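Local coordinates for protein histone-lysine N-methyltransferase, H3 lysine-9 specific SUVH4 (Arabidopsis thaliana, PDB 4QEO) that methylates histone H3 on a tail lysine, a modification that marks chromatin for transcriptional repression, and binds methylated DNA through its SRA domain, at residues D185-W194 with K206-Q215. Numbering follows the deposited sequence.
Sequences DGLYKVEKFW and KYRLKRLEGQ
The first torsion of Arg-211 (chi1 -166°) turns CG opposite the backbone nitrogen and the chain then stays extended to NE, which carries the side chain across the face of the Tyr-188 ring and delivers its guanidinium to the backbone of Asp-185. Arg-211 CB sits over that ring, 3.7 Å from the centroid, a CH-pi contact, while NE and NH2 both grip Asp-185 O, at 2.8 and 2.9 Å; the oxygen lies in the guanidinium plane. Arg-211 NH1 also hydrogen-bonds to Pro-216 O, and the Tyr-188 hydroxyl is held by Ala-123 and Arg-169. Replacing Arg-211 by an alanine removes both donors, is likely to leave the Asp-185 carbonyl without these mates, and would probably lose the CG and CD packing along the hydroxyl end of the Tyr-188 ring.

Beyond the end of the strand, Gln-215 reads Leu-187 much as a neighbouring strand would: OE1 takes the Leu-187 N-H on an in-plane lone pair (2.8 Å), and NE2 donates to Leu-187 O, which Leu-212 N reaches too. NE2 also bonds to Leu-212 O, fixing the amide's rotation.

Toward the hairpin's turn, the antiparallel ladder is broken by a classic beta bulge, the backbone nitrogens Glu-191 N and Lys-192 N both donating to Arg-208 O, at 2.6 and a longer 3.3 Å. Past it, Phe-193 and Tyr-207 lie side by side with their planes 17° apart, slid so far that the rings barely overlap; helix 151-161 packs against both. On the other face, Lys-206 CB rests over the six-membered ring of Trp-194.

The chemistry implies a division of labour in this SRA-domain hairpin: backbone bonds set the register, whereas one guanidinium from the strand's last residue and one amide from the loop beyond it, each bonding to main-chain atoms, carry the grip on 185-187 past the regular ladder.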
loop_
_atom_site.group_PDB
_atom_site.type_symbol
_atom_site.label_atom_id
_atom_site.label_comp_id
_atom_site.label_asym_id
_atom_site.label_seq_id
_atom_site.Cartn_x
_atom_site.Cartn_y
_atom_site.Cartn_z
ATOM N N ASP A 185 -4.200 -6.908 -15.932
ATOM C CA ASP A 185 -3.848 -8.251 -16.351
ATOM C C ASP A 185 -3.114 -8.321 -17.691
ATOM O O ASP A 185 -2.908 -9.412 -18.237
ATOM C CB ASP A 185 -5.107 -9.129 -16.378
ATOM C CG ASP A 185 -5.633 -9.434 -14.978
ATOM O OD1 ASP A 185 -4.883 -9.242 -13.992
ATOM O OD2 ASP A 185 -6.793 -9.873 -14.860
ATOM N N GLY A 186 -2.725 -7.166 -18.220
ATOM C CA GLY A 186 -1.948 -7.131 -19.452
ATOM C C GLY A 186 -2.715 -6.659 -20.676
ATOM O O GLY A 186 -3.898 -6.291 -20.594
ATOM N N LEU A 187 -2.044 -6.677 -21.824
ATOM C CA LEU A 187 -2.666 -6.242 -23.060
ATOM C C LEU A 187 -3.427 -7.392 -23.757
ATOM O O LEU A 187 -2.977 -8.539 -23.748
ATOM C CB LEU A 187 -1.589 -5.684 -23.991
ATOM C CG LEU A 187 -0.784 -4.524 -23.383
ATOM C CD1 LEU A 187 0.399 -4.218 -24.250
ATOM C CD2 LEU A 187 -1.698 -3.290 -23.302
ATOM N N TYR A 188 -4.570 -7.065 -24.355
ATOM C CA TYR A 188 -5.352 -8.003 -25.168
ATOM C C TYR A 188 -5.638 -7.349 -26.503
ATOM O O TYR A 188 -5.817 -6.133 -26.586
ATOM C CB TYR A 188 -6.703 -8.326 -24.498
ATOM C CG TYR A 188 -6.650 -9.225 -23.261
ATOM C CD1 TYR A 188 -5.974 -8.844 -22.108
ATOM C CD2 TYR A 188 -7.339 -10.445 -23.244
ATOM C CE1 TYR A 188 -5.957 -9.663 -20.969
ATOM C CE2 TYR A 188 -7.333 -11.265 -22.106
ATOM C CZ TYR A 188 -6.643 -10.873 -20.980
ATOM O OH TYR A 188 -6.619 -11.695 -19.866
ATOM N N LYS A 189 -5.709 -8.150 -27.559
ATOM C CA LYS A 189 -6.243 -7.660 -28.809
ATOM C C LYS A 189 -7.739 -7.892 -28.855
ATOM O O LYS A 189 -8.246 -8.808 -28.212
ATOM C CB LYS A 189 -5.589 -8.382 -29.998
ATOM C CG LYS A 189 -5.895 -9.893 -30.121
ATOM C CD LYS A 189 -5.471 -10.405 -31.548
ATOM C CE LYS A 189 -5.820 -11.889 -31.820
ATOM N NZ LYS A 189 -5.445 -12.346 -33.234
ATOM N N VAL A 190 -8.440 -7.064 -29.622
ATOM C CA VAL A 190 -9.821 -7.355 -29.980
ATOM C C VAL A 190 -9.779 -8.196 -31.254
ATOM O O VAL A 190 -9.456 -7.710 -32.339
ATOM C CB VAL A 190 -10.631 -6.072 -30.207
ATOM C CG1 VAL A 190 -12.124 -6.396 -30.372
ATOM C CG2 VAL A 190 -10.405 -5.136 -29.037
ATOM N N GLU A 191 -10.087 -9.477 -31.094
ATOM C CA GLU A 191 -10.002 -10.446 -32.177
ATOM C C GLU A 191 -11.169 -10.244 -33.101
ATOM O O GLU A 191 -11.026 -10.223 -34.326
ATOM C CB GLU A 191 -10.063 -11.858 -31.603
ATOM C CG GLU A 191 -10.368 -12.920 -32.643
ATOM C CD GLU A 191 -9.247 -13.907 -32.768
ATOM O OE1 GLU A 191 -8.180 -13.529 -33.301
ATOM O OE2 GLU A 191 -9.419 -15.048 -32.293
ATOM N N LYS A 192 -12.343 -10.097 -32.516
ATOM C CA LYS A 192 -13.476 -9.782 -33.387
ATOM C C LYS A 192 -14.623 -9.268 -32.579
ATOM O O LYS A 192 -14.551 -9.276 -31.367
ATOM C CB LYS A 192 -13.931 -11.004 -34.191
ATOM C CG LYS A 192 -14.388 -12.143 -33.350
ATOM C CD LYS A 192 -14.988 -13.218 -34.212
ATOM C CE LYS A 192 -15.118 -14.483 -33.410
ATOM N NZ LYS A 192 -13.821 -14.884 -32.814
ATOM N N PHE A 193 -15.675 -8.808 -33.242
ATOM C CA PHE A 193 -16.813 -8.279 -32.505
ATOM C C PHE A 193 -18.064 -8.437 -33.319
ATOM O O PHE A 193 -18.013 -8.546 -34.554
ATOM C CB PHE A 193 -16.604 -6.790 -32.169
ATOM C CG PHE A 193 -16.618 -5.905 -33.385
ATOM C CD1 PHE A 193 -15.465 -5.744 -34.148
ATOM C CD2 PHE A 193 -17.786 -5.262 -33.783
ATOM C CE1 PHE A 193 -15.473 -4.957 -35.284
ATOM C CE2 PHE A 193 -17.804 -4.474 -34.940
ATOM C CZ PHE A 193 -16.658 -4.332 -35.690
ATOM N N TRP A 194 -19.205 -8.458 -32.648
ATOM C CA TRP A 194 -20.442 -8.642 -33.413
ATOM C C TRP A 194 -21.617 -8.186 -32.581
ATOM O O TRP A 194 -21.449 -7.914 -31.413
ATOM C CB TRP A 194 -20.605 -10.118 -33.828
ATOM C CG TRP A 194 -20.776 -11.027 -32.666
ATOM C CD1 TRP A 194 -21.960 -11.456 -32.116
ATOM C CD2 TRP A 194 -19.728 -11.603 -31.868
ATOM N NE1 TRP A 194 -21.703 -12.272 -31.037
ATOM C CE2 TRP A 194 -20.344 -12.384 -30.870
ATOM C CE3 TRP A 194 -18.325 -11.550 -31.917
ATOM C CZ2 TRP A 194 -19.607 -13.091 -29.916
ATOM C CZ3 TRP A 194 -17.595 -12.262 -30.966
ATOM C CH2 TRP A 194 -18.238 -13.013 -29.980
ATOM N N LYS A 206 -20.599 -7.553 -28.676
ATOM C CA LYS A 206 -19.723 -8.463 -27.957
ATOM C C LYS A 206 -18.360 -8.370 -28.597
ATOM O O LYS A 206 -18.268 -8.336 -29.824
ATOM C CB LYS A 206 -20.234 -9.922 -28.061
ATOM C CG LYS A 206 -21.525 -10.177 -27.277
ATOM C CD LYS A 206 -21.781 -11.676 -27.154
ATOM C CE LYS A 206 -22.504 -11.976 -25.864
ATOM N NZ LYS A 206 -22.968 -13.388 -25.779
ATOM N N TYR A 207 -17.326 -8.339 -27.757
ATOM C CA TYR A 207 -15.952 -8.122 -28.168
ATOM C C TYR A 207 -15.148 -9.315 -27.698
ATOM O O TYR A 207 -15.032 -9.566 -26.517
ATOM C CB TYR A 207 -15.399 -6.783 -27.611
ATOM C CG TYR A 207 -16.173 -5.631 -28.223
ATOM C CD1 TYR A 207 -17.355 -5.195 -27.654
ATOM C CD2 TYR A 207 -15.754 -5.045 -29.410
ATOM C CE1 TYR A 207 -18.109 -4.176 -28.231
ATOM C CE2 TYR A 207 -16.509 -4.020 -30.005
ATOM C CZ TYR A 207 -17.685 -3.605 -29.399
ATOM O OH TYR A 207 -18.433 -2.604 -29.976
ATOM N N ARG A 208 -14.632 -10.083 -28.645
ATOM C CA ARG A 208 -13.787 -11.206 -28.293
ATOM C C ARG A 208 -12.337 -10.735 -28.269
ATOM O O ARG A 208 -11.780 -10.277 -29.312
ATOM C CB ARG A 208 -13.987 -12.341 -29.290
ATOM C CG ARG A 208 -12.964 -13.466 -29.201
ATOM C CD ARG A 208 -13.161 -14.325 -27.955
ATOM N NE ARG A 208 -14.568 -14.579 -27.616
ATOM C CZ ARG A 208 -15.316 -15.524 -28.187
ATOM N NH1 ARG A 208 -16.582 -15.703 -27.829
ATOM N NH2 ARG A 208 -14.803 -16.283 -29.134
ATOM N N LEU A 209 -11.762 -10.873 -27.068
ATOM C CA LEU A 209 -10.414 -10.428 -26.731
ATOM C C LEU A 209 -9.525 -11.628 -26.463
ATOM O O LEU A 209 -9.967 -12.614 -25.852
ATOM C CB LEU A 209 -10.444 -9.570 -25.466
ATOM C CG LEU A 209 -11.627 -8.596 -25.324
ATOM C CD1 LEU A 209 -11.540 -7.884 -23.991
ATOM C CD2 LEU A 209 -11.583 -7.611 -26.437
ATOM N N LYS A 210 -8.272 -11.523 -26.910
ATOM C CA LYS A 210 -7.267 -12.574 -26.727
ATOM C C LYS A 210 -6.034 -11.918 -26.162
ATOM O O LYS A 210 -5.557 -10.931 -26.724
ATOM C CB LYS A 210 -6.887 -13.183 -28.095
ATOM C CG LYS A 210 -8.050 -13.670 -28.940
ATOM C CD LYS A 210 -8.809 -14.796 -28.252
ATOM C CE LYS A 210 -9.056 -15.971 -29.199
ATOM N NZ LYS A 210 -9.846 -17.061 -28.551
ATOM N N ARG A 211 -5.514 -12.463 -25.069
ATOM C CA ARG A 211 -4.359 -11.885 -24.394
ATOM C C ARG A 211 -3.137 -11.989 -25.303
ATOM O O ARG A 211 -2.922 -13.007 -25.947
ATOM C CB ARG A 211 -4.100 -12.617 -23.073
ATOM C CG ARG A 211 -3.135 -11.900 -22.138
ATOM C CD ARG A 211 -3.204 -12.510 -20.763
ATOM N NE ARG A 211 -2.476 -11.752 -19.749
ATOM C CZ ARG A 211 -1.226 -12.016 -19.382
ATOM N NH1 ARG A 211 -0.542 -12.989 -19.987
ATOM N NH2 ARG A 211 -0.646 -11.294 -18.430
ATOM N N LEU A 212 -2.358 -10.923 -25.366
ATOM C CA LEU A 212 -1.172 -10.883 -26.209
ATOM C C LEU A 212 -0.026 -11.722 -25.641
ATOM O O LEU A 212 0.091 -11.905 -24.428
ATOM C CB LEU A 212 -0.720 -9.436 -26.408
ATOM C CG LEU A 212 -1.817 -8.627 -27.136
ATOM C CD1 LEU A 212 -1.322 -7.226 -27.368
ATOM C CD2 LEU A 212 -2.219 -9.273 -28.468
ATOM N N GLU A 213 0.809 -12.235 -26.542
ATOM C CA GLU A 213 1.986 -13.008 -26.165
ATOM C C GLU A 213 3.049 -12.047 -25.628
ATOM O O GLU A 213 2.903 -10.829 -25.749
ATOM C CB GLU A 213 2.515 -13.750 -27.396
ATOM C CG GLU A 213 1.489 -14.627 -28.097
ATOM C CD GLU A 213 1.316 -16.007 -27.469
ATOM O OE1 GLU A 213 2.201 -16.426 -26.701
ATOM O OE2 GLU A 213 0.283 -16.669 -27.756
ATOM N N GLY A 214 4.122 -12.581 -25.055
ATOM C CA GLY A 214 5.202 -11.740 -24.555
ATOM C C GLY A 214 4.987 -11.138 -23.168
ATOM O O GLY A 214 5.691 -10.216 -22.754
ATOM N N GLN A 215 4.007 -11.647 -22.438
ATOM C CA GLN A 215 3.696 -11.082 -21.124
ATOM C C GLN A 215 3.828 -12.152 -20.068
ATOM O O GLN A 215 3.814 -13.340 -20.384
ATOM C CB GLN A 215 2.257 -10.500 -21.110
ATOM C CG GLN A 215 1.957 -9.608 -22.281
ATOM C CD GLN A 215 0.567 -8.977 -22.197
ATOM O OE1 GLN A 215 0.409 -7.906 -21.622
ATOM N NE2 GLN A 215 -0.439 -9.642 -22.776
#